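Local atomic coordinates of putative major capsid protein (Cafeteriavirus-dependent mavirus, PDB entry 6G44), a protein that probably builds the outer shell of the virophage particle, as a double jelly-roll capsid subunit assembled here into a trimer. Residues C[130-135]-C[387-392]; C[334-339]-C[423-428]; C[100-105]-C[141-146]. One frame throughout, in Å; residues are numbered along the deposited sequence. Where two conformers were deposited one is given.

How the interactions relate
Coming from the N terminus, the chain meets interaction 3 first: 100-105 packs against 141-146, closing a short loop that holds helix 123-130, most of helix 136-142 and the hairpin of strands 110-114 and 117-121. Within that loop lies 130-135, whose partner 387-392 comes some 250 residues later, so interaction 1 crosses interaction 3. Interaction 2 pairs strand 334-339 with 423-428 in the C-terminal jelly roll; it opens before 387-392 and closes after it, so it crosses interaction 1 too, while following interaction 3 in series. Interaction 1 touches both others and stands between them, bridging the helical loop of the N-terminal jelly roll and the C-terminal jelly roll.

Interaction 1. Residues C[130-135]-C[387-392]; sequences HQYNAD and YNKRFS. With SO4 (sulfate ion), chain Z.
Asn388 carries this contact with its whole side chain. Its CB lies 3.7 Å from Tyr132 O, and the first torsion (chi1 63°) sets CG in the crowded position between backbone N and carbonyl carbon, 3.1 Å from that same oxygen. Asn388 OD1 also comes within 3.0 Å of Tyr132 O, but these are two acceptors and make no hydrogen bond. Instead a water donates to Asn388 OD1 from 2.8 Å. That water also donates to Gln131 O. Asn388 ND2 spends both N-H groups on backbone carbonyls, Gln131 O at 3.1 Å and Ala134 O at 3.0 Å. Both acceptors lie in the amide plane, which fixes its rotation; ND2 meets Ala134 O on a lone pair but stands above the carbonyl plane of Gln131. The backbone N of Asn388 adds a weak bond to Tyr132 O, 2.9 Å. Lys389 NZ pairs with Glu150 and, with Arg390, grips a sulfate ion, probably from the crystallisation liquor. With Tyr132 and Asn133 resting on strand 425-428 and Tyr387 on helix 375-384, the contact joins the helical loop of the N-terminal jelly roll to the C-terminal one, at the junction of the double jelly-roll subunit.

Interaction 2. Residues C[334-339]-C[423-428]; sequences MFAVMV and GSVIFF
Four backbone hydrogen bonds zip 334-339 to 423-428 as antiparallel strands. Phe335 and Phe428 bond to each other both ways, N of Phe335 to O of Phe428 at 2.8 Å, nearly along the C=O axis, and N of Phe428 back to O of Phe335. Val337 and Ile426 repeat the exchange; the bond from Ile426 N to Val337 O (2.9 Å) is the straightest, at 171°. Between these hydrogen-bonded pairs sits the non-hydrogen-bonded pair Ala336 and Phe427, where CA-H groups lean on carbonyls: Phe427 CA on Phe335 O and Ala336 CA on Ile426 O. Beyond the last pair a water bridges the strands, accepting from Val339 N and donating to Ser424 O.

The pair belongs to a sheet of the C-terminal jelly roll. Strand 334-341 also bonds along its other side to strand 464-482, while the side chains of Val337, Ile426 and Phe428 pack on strand 355-363 of the facing sheet, as expected between the two layers of a jelly roll.

Aromatic contacts concentrate at one end. Phe428, its CG in the crowded position (chi1 74°), swings its ring back toward 334-339, so that Phe335 CB sits over one face, 3.8 Å from the Phe428 ring centroid, in a CH-pi contact. The two rings themselves are slid apart and barely overlap. Val337 CG2 meets the edge of the same Phe428 ring, 3.8 Å from CE2. Met334 SD approaches the Phe427 ring obliquely, 3.8 Å from Phe427 CD1, a Met-aromatic contact, and Ala336 CB lies 3.8 Å from Phe427 CE1.

Among the aliphatic contacts, Met338 CE touches Val425 CG2 at 4.0 Å, the two side chains running the same way, and Leu129 of helix 123-130 packs on both, as it does on Ala336.

Interaction 3. Residues C[100-105]-C[141-146]; sequences SFPVNR and LLSPCS
A positive phi at Phe101 (54°) kinks the chain just ahead of Pro102, while CG stays anti to the carbonyl carbon (chi1 -49°); together they lay the ring along 141-146. On that segment Ser143 holds OG anti to its own N (chi1 178°), so the hydroxyl points forward to Cys145. One hydrogen bond joins the segments: Phe101 N donates to Cys145 O at 2.9 Å, in the carbonyl plane. The same oxygen lies over the centre of the Phe101 ring face, so a single carbonyl meets this residue at both backbone and side chain. Around the ring, Ser143 CB comes within 3.5 Å of Phe101 CD1. The Leu142 side chain crosses that of Phe101 at about a right angle, its CD2 4.0 Å from Phe101 CD1, and Ser146 CA approaches Phe101 CZ at 3.7 Å. Pro102 CD packs against Cys145 CB, also at 3.7 Å. Asn104 rests its ND2 beside Leu142 CD2, but its amide is satisfied mainly by Glu204, Ala205 and Val207. Glu204 also bonds the Ser143 hydroxyl, linking the contact to strand 195-205. Phe101 further touches Ile127 and Leu139, so its ring is wedged among helices 123-130 and 136-142. Just past helix 136-142 the chain makes an ST turn, Ser143 OG accepting from Cys145 N at 3.0 Å, two residues on.

Interaction 1. Residues C[130-135]-C[387-392]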
loop_
_atom_site.group_PDB
_atom_site.type_symbol
_atom_site.label_atom_id
_atom_site.label_comp_id
_atom_site.label_asym_id
_atom_site.label_seq_id
_atom_site.Cartn_x
_atom_site.Cartn_y
_atom_site.Cartn_z
ATOM N N HIS C 130 -2.532 -20.917 -0.837
ATOM C CA HIS C 130 -3.106 -19.765 -0.180
ATOM C C HIS C 130 -2.216 -18.538 -0.284
ATOM O O HIS C 130 -2.705 -17.399 -0.390
ATOM C CB HIS C 130 -3.379 -20.097 1.302
ATOM C CG HIS C 130 -4.086 -19.024 2.052
ATOM N ND1 HIS C 130 -5.380 -18.660 1.766
ATOM C CD2 HIS C 130 -3.705 -18.272 3.104
ATOM C CE1 HIS C 130 -5.754 -17.712 2.605
ATOM N NE2 HIS C 130 -4.755 -17.450 3.420
ATOM N N GLN C 131 -0.896 -18.746 -0.246
ATOM C CA GLN C 131 0.045 -17.614 -0.317
ATOM C C GLN C 131 -0.097 -16.805 -1.605
ATOM O O GLN C 131 0.317 -15.638 -1.645
ATOM C CB GLN C 131 1.513 -18.078 -0.155
ATOM C CG GLN C 131 2.034 -18.918 -1.296
ATOM C CD GLN C 131 3.386 -19.555 -1.044
ATOM O OE1 GLN C 131 4.123 -19.137 -0.156
ATOM N NE2 GLN C 131 3.721 -20.592 -1.827
ATOM N N TYR C 132 -0.654 -17.432 -2.646
ATOM C CA TYR C 132 -0.746 -16.800 -3.974
ATOM C C TYR C 132 -2.046 -16.076 -4.206
ATOM O O TYR C 132 -2.131 -15.345 -5.190
ATOM C CB TYR C 132 -0.555 -17.805 -5.101
ATOM C CG TYR C 132 0.842 -18.308 -5.227
ATOM C CD1 TYR C 132 1.876 -17.466 -5.616
ATOM C CD2 TYR C 132 1.150 -19.625 -4.970
ATOM C CE1 TYR C 132 3.168 -17.935 -5.757
ATOM C CE2 TYR C 132 2.438 -20.105 -5.106
ATOM C CZ TYR C 132 3.449 -19.266 -5.503
ATOM O OH TYR C 132 4.729 -19.766 -5.613
ATOM N N ASN C 133 -3.083 -16.280 -3.416
ATOM C CA ASN C 133 -4.307 -15.488 -3.703
ATOM C C ASN C 133 -5.043 -14.906 -2.531
ATOM O O ASN C 133 -6.142 -14.361 -2.710
ATOM C CB ASN C 133 -5.237 -16.227 -4.676
ATOM C CG ASN C 133 -6.058 -17.264 -3.995
ATOM O OD1 ASN C 133 -5.672 -17.793 -2.950
ATOM N ND2 ASN C 133 -7.217 -17.547 -4.551
ATOM N N ALA C 134 -4.404 -14.899 -1.372
ATOM C CA ALA C 134 -4.889 -14.211 -0.208
ATOM C C ALA C 134 -4.519 -12.759 -0.216
ATOM O O ALA C 134 -3.618 -12.303 -0.922
ATOM C CB ALA C 134 -4.332 -14.873 1.051
ATOM N N ASP C 135 -5.220 -12.005 0.608
ATOM C CA ASP C 135 -4.861 -10.635 0.853
ATOM C C ASP C 135 -3.475 -10.535 1.532
ATOM O O ASP C 135 -3.284 -11.099 2.606
ATOM C CB ASP C 135 -5.949 -10.037 1.756
ATOM C CG ASP C 135 -5.703 -8.596 2.104
ATOM O OD1 ASP C 135 -4.719 -7.983 1.632
ATOM O OD2 ASP C 135 -6.536 -8.063 2.868
ATOM N N TYR C 387 -5.059 -14.020 -7.643
ATOM C CA TYR C 387 -3.616 -14.191 -7.817
ATOM C C TYR C 387 -2.913 -12.862 -7.584
ATOM O O TYR C 387 -3.284 -11.867 -8.187
ATOM C CB TYR C 387 -3.293 -14.750 -9.192
ATOM C CG TYR C 387 -1.843 -15.099 -9.336
ATOM C CD1 TYR C 387 -1.348 -16.336 -8.890
ATOM C CD2 TYR C 387 -0.954 -14.209 -9.929
ATOM C CE1 TYR C 387 -0.002 -16.656 -8.963
ATOM C CE2 TYR C 387 0.388 -14.517 -10.037
ATOM C CZ TYR C 387 0.861 -15.751 -9.591
ATOM O OH TYR C 387 2.211 -16.061 -9.710
ATOM N N ASN C 388 -1.885 -12.885 -6.740
ATOM C CA ASN C 388 -1.356 -11.659 -6.110
ATOM C C ASN C 388 0.093 -11.336 -6.421
ATOM O O ASN C 388 0.671 -10.470 -5.772
ATOM C CB ASN C 388 -1.596 -11.695 -4.589
ATOM C CG ASN C 388 -0.869 -12.828 -3.912
ATOM O OD1 ASN C 388 0.084 -13.396 -4.455
ATOM N ND2 ASN C 388 -1.339 -13.197 -2.705
ATOM N N LYS C 389 0.674 -11.968 -7.434
ATOM C CA LYS C 389 2.057 -11.729 -7.829
ATOM C C LYS C 389 2.175 -11.174 -9.243
ATOM O O LYS C 389 1.248 -11.268 -10.041
ATOM C CB LYS C 389 2.903 -12.999 -7.715
ATOM C CG LYS C 389 2.929 -13.595 -6.316
ATOM C CD LYS C 389 3.410 -12.616 -5.262
ATOM C CE LYS C 389 4.874 -12.245 -5.431
ATOM N NZ LYS C 389 5.271 -11.150 -4.513
ATOM N N ARG C 390 3.340 -10.600 -9.506
ATOM C CA ARG C 390 3.655 -9.959 -10.805
ATOM C C ARG C 390 3.675 -10.972 -11.954
ATOM O O ARG C 390 3.897 -12.177 -11.748
ATOM C CB ARG C 390 4.984 -9.220 -10.736
ATOM C CG ARG C 390 6.181 -10.148 -10.559
ATOM C CD ARG C 390 7.492 -9.445 -10.279
ATOM N NE ARG C 390 7.478 -8.813 -8.966
ATOM C CZ ARG C 390 8.529 -8.208 -8.454
ATOM N NH1 ARG C 390 9.652 -8.168 -9.125
ATOM N NH2 ARG C 390 8.485 -7.683 -7.230
ATOM N N PHE C 391 3.478 -10.476 -13.176
ATOM C CA PHE C 391 3.435 -11.334 -14.352
ATOM C C PHE C 391 4.751 -12.106 -14.582
ATOM O O PHE C 391 4.716 -13.280 -14.961
ATOM C CB PHE C 391 3.064 -10.518 -15.599
ATOM C CG PHE C 391 2.947 -11.343 -16.848
ATOM C CD1 PHE C 391 2.017 -12.386 -16.923
ATOM C CD2 PHE C 391 3.772 -11.122 -17.933
ATOM C CE1 PHE C 391 1.896 -13.183 -18.067
ATOM C CE2 PHE C 391 3.659 -11.913 -19.067
ATOM C CZ PHE C 391 2.732 -12.922 -19.135
ATOM N N SER C 392 5.892 -11.469 -14.337
ATOM C CA SER C 392 7.211 -12.111 -14.526
ATOM C C SER C 392 7.430 -13.290 -13.573
ATOM O O SER C 392 8.257 -14.137 -13.874
ATOM C CB SER C 392 8.362 -11.111 -14.392
ATOM O OG SER C 392 8.356 -10.485 -13.145
HETATM S S SO4 Z . 4.647 -8.245 -6.729
HETATM O O1 SO4 Z . 5.110 -9.445 -7.406
HETATM O O2 SO4 Z . 5.730 -7.282 -6.616
HETATM O O3 SO4 Z . 4.168 -8.620 -5.360
HETATM O O4 SO4 Z . 3.505 -7.666 -7.485
HETATM O O HOH W 1 1.939 -13.716 -2.394
#

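Interaction 2. Residues C[334-339]-C[423-428]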
loop_
_atom_site.group_PDB
_atom_site.type_symbol
_atom_site.label_atom_id
_atom_site.label_comp_id
_atom_site.label_asym_id
_atom_site.label_seq_id
_atom_site.Cartn_x
_atom_site.Cartn_y
_atom_site.Cartn_z
ATOM N N MET C 334 -13.966 -23.262 -6.449
ATOM C CA MET C 334 -12.782 -22.824 -7.177
ATOM C C MET C 334 -11.841 -23.993 -7.397
ATOM O O MET C 334 -11.837 -24.958 -6.634
ATOM C CB MET C 334 -12.060 -21.684 -6.429
ATOM C CG MET C 334 -10.989 -20.956 -7.262
ATOM S SD MET C 334 -10.173 -19.562 -6.413
ATOM C CE MET C 334 -11.482 -18.367 -6.329
ATOM N N PHE C 335 -11.037 -23.878 -8.448
ATOM C CA PHE C 335 -9.976 -24.788 -8.764
ATOM C C PHE C 335 -8.661 -24.054 -8.844
ATOM O O PHE C 335 -8.636 -22.846 -9.117
ATOM C CB PHE C 335 -10.245 -25.463 -10.128
ATOM C CG PHE C 335 -11.476 -26.308 -10.134
ATOM C CD1 PHE C 335 -11.375 -27.627 -9.728
ATOM C CD2 PHE C 335 -12.706 -25.790 -10.500
ATOM C CE1 PHE C 335 -12.488 -28.441 -9.695
ATOM C CE2 PHE C 335 -13.840 -26.622 -10.479
ATOM C CZ PHE C 335 -13.701 -27.931 -10.070
ATOM N N ALA C 336 -7.576 -24.780 -8.622
ATOM C CA ALA C 336 -6.221 -24.224 -8.785
ATOM C C ALA C 336 -5.382 -25.232 -9.562
ATOM O O ALA C 336 -5.371 -26.432 -9.217
ATOM C CB ALA C 336 -5.572 -23.897 -7.452
ATOM N N VAL C 337 -4.673 -24.753 -10.567
ATOM C CA VAL C 337 -3.814 -25.583 -11.410
ATOM C C VAL C 337 -2.382 -25.116 -11.240
ATOM O O VAL C 337 -2.093 -23.912 -11.353
ATOM C CB VAL C 337 -4.218 -25.457 -12.892
ATOM C CG1 VAL C 337 -3.342 -26.358 -13.765
ATOM C CG2 VAL C 337 -5.678 -25.793 -13.073
ATOM N N MET C 338 -1.471 -26.055 -10.997
ATOM C CA MET C 338 -0.060 -25.730 -10.926
ATOM C C MET C 338 0.738 -26.927 -11.398
ATOM O O MET C 338 0.284 -28.061 -11.239
ATOM C CB MET C 338 0.332 -25.263 -9.514
ATOM C CG MET C 338 0.599 -26.263 -8.435
ATOM S SD MET C 338 1.268 -25.430 -6.937
ATOM C CE MET C 338 -0.234 -24.869 -6.205
ATOM N N VAL C 339 1.906 -26.671 -11.961
ATOM C CA VAL C 339 2.825 -27.710 -12.414
ATOM C C VAL C 339 4.118 -27.537 -11.636
ATOM O O VAL C 339 4.813 -26.546 -11.827
ATOM C CB VAL C 339 3.049 -27.605 -13.924
ATOM C CG1 VAL C 339 4.058 -28.671 -14.383
ATOM C CG2 VAL C 339 1.745 -27.746 -14.692
ATOM N N GLY C 423 7.023 -19.285 -11.542
ATOM C CA GLY C 423 6.056 -20.051 -12.330
ATOM C C GLY C 423 4.620 -19.851 -11.871
ATOM O O GLY C 423 4.335 -18.992 -11.047
ATOM N N SER C 424 3.708 -20.630 -12.463
ATOM C CA SER C 424 2.274 -20.305 -12.470
ATOM C C SER C 424 1.432 -21.025 -11.439
ATOM O O SER C 424 1.622 -22.214 -11.175
ATOM C CB SER C 424 1.655 -20.621 -13.828
ATOM O OG SER C 424 2.449 -20.194 -14.911
ATOM N N VAL C 425 0.436 -20.314 -10.929
ATOM C CA VAL C 425 -0.745 -20.953 -10.337
ATOM C C VAL C 425 -1.951 -20.307 -10.974
ATOM O O VAL C 425 -2.072 -19.082 -10.960
ATOM C CB VAL C 425 -0.828 -20.787 -8.804
ATOM C CG1 VAL C 425 -2.069 -21.462 -8.250
ATOM C CG2 VAL C 425 0.420 -21.383 -8.152
ATOM N N ILE C 426 -2.827 -21.121 -11.551
ATOM C CA ILE C 426 -4.025 -20.598 -12.218
ATOM C C ILE C 426 -5.261 -20.950 -11.394
ATOM O O ILE C 426 -5.625 -22.123 -11.291
ATOM C CB ILE C 426 -4.174 -21.066 -13.678
ATOM C CG1 ILE C 426 -2.959 -20.645 -14.502
ATOM C CG2 ILE C 426 -5.460 -20.501 -14.288
ATOM C CD1 ILE C 426 -2.838 -21.357 -15.840
ATOM N N PHE C 427 -5.905 -19.947 -10.831
ATOM C CA PHE C 427 -7.150 -20.088 -10.097
ATOM C C PHE C 427 -8.298 -19.823 -11.045
ATOM O O PHE C 427 -8.291 -18.798 -11.752
ATOM C CB PHE C 427 -7.219 -19.096 -8.928
ATOM C CG PHE C 427 -6.206 -19.351 -7.843
ATOM C CD1 PHE C 427 -6.456 -20.291 -6.852
ATOM C CD2 PHE C 427 -4.998 -18.637 -7.775
ATOM C CE1 PHE C 427 -5.542 -20.504 -5.834
ATOM C CE2 PHE C 427 -4.097 -18.849 -6.739
ATOM C CZ PHE C 427 -4.363 -19.812 -5.781
ATOM N N PHE C 428 -9.270 -20.744 -11.128
ATOM C CA PHE C 428 -10.485 -20.518 -11.943
ATOM C C PHE C 428 -11.709 -21.108 -11.261
ATOM O O PHE C 428 -11.592 -22.074 -10.498
ATOM C CB PHE C 428 -10.330 -21.047 -13.387
ATOM C CG PHE C 428 -10.381 -22.555 -13.510
ATOM C CD1 PHE C 428 -11.584 -23.208 -13.725
ATOM C CD2 PHE C 428 -9.209 -23.325 -13.472
ATOM C CE1 PHE C 428 -11.632 -24.594 -13.816
ATOM C CE2 PHE C 428 -9.256 -24.696 -13.599
ATOM C CZ PHE C 428 -10.477 -25.341 -13.767
HETATM O O HOH W 2 2.751 -24.071 -12.793
#

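Interaction 3. Residues C[100-105]-C[141-146]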
loop_
_atom_site.group_PDB
_atom_site.type_symbol
_atom_site.label_atom_id
_atom_site.label_comp_id
_atom_site.label_asym_id
_atom_site.label_seq_id
_atom_site.Cartn_x
_atom_site.Cartn_y
_atom_site.Cartn_z
ATOM N N SER C 100 9.131 -18.769 2.987
ATOM C CA SER C 100 7.789 -18.224 3.213
ATOM C C SER C 100 6.948 -19.167 4.084
ATOM O O SER C 100 6.853 -20.344 3.779
ATOM C CB SER C 100 7.103 -18.003 1.856
ATOM O OG SER C 100 7.910 -17.176 1.015
ATOM N N PHE C 101 6.322 -18.647 5.123
ATOM C CA PHE C 101 5.407 -19.433 5.986
ATOM C C PHE C 101 6.099 -20.696 6.517
ATOM O O PHE C 101 5.633 -21.815 6.282
ATOM C CB PHE C 101 4.077 -19.750 5.284
ATOM C CG PHE C 101 3.469 -18.531 4.650
ATOM C CD1 PHE C 101 2.763 -17.662 5.432
ATOM C CD2 PHE C 101 3.705 -18.214 3.322
ATOM C CE1 PHE C 101 2.267 -16.489 4.923
ATOM C CE2 PHE C 101 3.222 -17.015 2.797
ATOM C CZ PHE C 101 2.507 -16.155 3.603
ATOM N N PRO C 102 7.215 -20.489 7.212
ATOM C CA PRO C 102 8.057 -21.667 7.558
ATOM C C PRO C 102 7.412 -22.645 8.523
ATOM O O PRO C 102 7.765 -23.834 8.501
ATOM C CB PRO C 102 9.306 -21.038 8.163
ATOM C CG PRO C 102 8.821 -19.733 8.718
ATOM C CD PRO C 102 7.800 -19.238 7.726
ATOM N N VAL C 103 6.493 -22.186 9.356
ATOM C CA VAL C 103 5.781 -23.102 10.256
ATOM C C VAL C 103 4.833 -23.961 9.462
ATOM O O VAL C 103 4.882 -25.190 9.560
ATOM C CB VAL C 103 5.090 -22.384 11.418
ATOM C CG1 VAL C 103 4.168 -23.314 12.215
ATOM C CG2 VAL C 103 6.132 -21.725 12.303
ATOM N N ASN C 104 3.953 -23.370 8.662
ATOM C CA ASN C 104 2.995 -24.195 7.910
ATOM C C ASN C 104 3.670 -25.047 6.818
ATOM O O ASN C 104 3.202 -26.162 6.531
ATOM C CB ASN C 104 1.834 -23.342 7.384
ATOM C CG ASN C 104 0.912 -22.927 8.494
ATOM O OD1 ASN C 104 0.087 -23.718 8.943
ATOM N ND2 ASN C 104 1.027 -21.656 8.942
ATOM N N ARG C 105 4.780 -24.568 6.257
ATOM C CA ARG C 105 5.577 -25.376 5.317
ATOM C C ARG C 105 6.093 -26.665 5.936
ATOM O O ARG C 105 6.352 -27.632 5.214
ATOM C CB ARG C 105 6.793 -24.610 4.807
ATOM C CG ARG C 105 6.527 -23.680 3.644
ATOM C CD ARG C 105 7.829 -23.080 3.094
ATOM N NE ARG C 105 8.856 -24.060 2.753
ATOM C CZ ARG C 105 9.024 -24.640 1.555
ATOM N NH1 ARG C 105 10.034 -25.512 1.368
ATOM N NH2 ARG C 105 8.200 -24.370 0.542
ATOM N N LEU C 141 -0.244 -10.930 8.853
ATOM C CA LEU C 141 -0.739 -11.285 10.187
ATOM C C LEU C 141 -0.586 -12.783 10.453
ATOM O O LEU C 141 -0.528 -13.218 11.606
ATOM C CB LEU C 141 -2.189 -10.888 10.361
ATOM C CG LEU C 141 -2.498 -9.397 10.288
ATOM C CD1 LEU C 141 -4.003 -9.190 10.409
ATOM C CD2 LEU C 141 -1.771 -8.635 11.364
ATOM N N LEU C 142 -0.567 -13.572 9.387
ATOM C CA LEU C 142 -0.421 -15.026 9.475
ATOM C C LEU C 142 1.002 -15.414 9.880
ATOM O O LEU C 142 1.205 -16.228 10.800
ATOM C CB LEU C 142 -0.841 -15.647 8.140
ATOM C CG LEU C 142 -1.256 -17.118 8.071
ATOM C CD1 LEU C 142 -1.950 -17.398 6.755
ATOM C CD2 LEU C 142 -0.060 -18.041 8.218
ATOM N N SER C 143 2.002 -14.839 9.215
ATOM C CA SER C 143 3.406 -15.191 9.471
ATOM C C SER C 143 4.280 -13.957 9.368
ATOM O O SER C 143 4.011 -13.089 8.501
ATOM C CB SER C 143 3.891 -16.187 8.419
ATOM O OG SER C 143 5.248 -16.540 8.574
ATOM N N PRO C 144 5.378 -13.898 10.137
ATOM C CA PRO C 144 6.396 -12.854 9.946
ATOM C C PRO C 144 7.120 -13.004 8.609
ATOM O O PRO C 144 7.778 -12.063 8.152
ATOM C CB PRO C 144 7.366 -13.046 11.130
ATOM C CG PRO C 144 7.195 -14.511 11.462
ATOM C CD PRO C 144 5.738 -14.819 11.236
ATOM N N CYS C 145 7.046 -14.176 7.992
ATOM C CA CYS C 145 7.741 -14.423 6.730
ATOM C C CYS C 145 6.687 -14.596 5.653
ATOM O O CYS C 145 6.443 -15.716 5.179
ATOM C CB CYS C 145 8.581 -15.689 6.873
ATOM S SG CYS C 145 9.955 -15.455 8.022
ATOM N N SER C 146 6.072 -13.483 5.244
ATOM C CA SER C 146 4.937 -13.502 4.327
ATOM C C SER C 146 5.270 -13.160 2.885
ATOM O O SER C 146 4.442 -13.397 2.023
ATOM C CB SER C 146 3.812 -12.578 4.794
ATOM O OG SER C 146 4.255 -11.248 4.911
#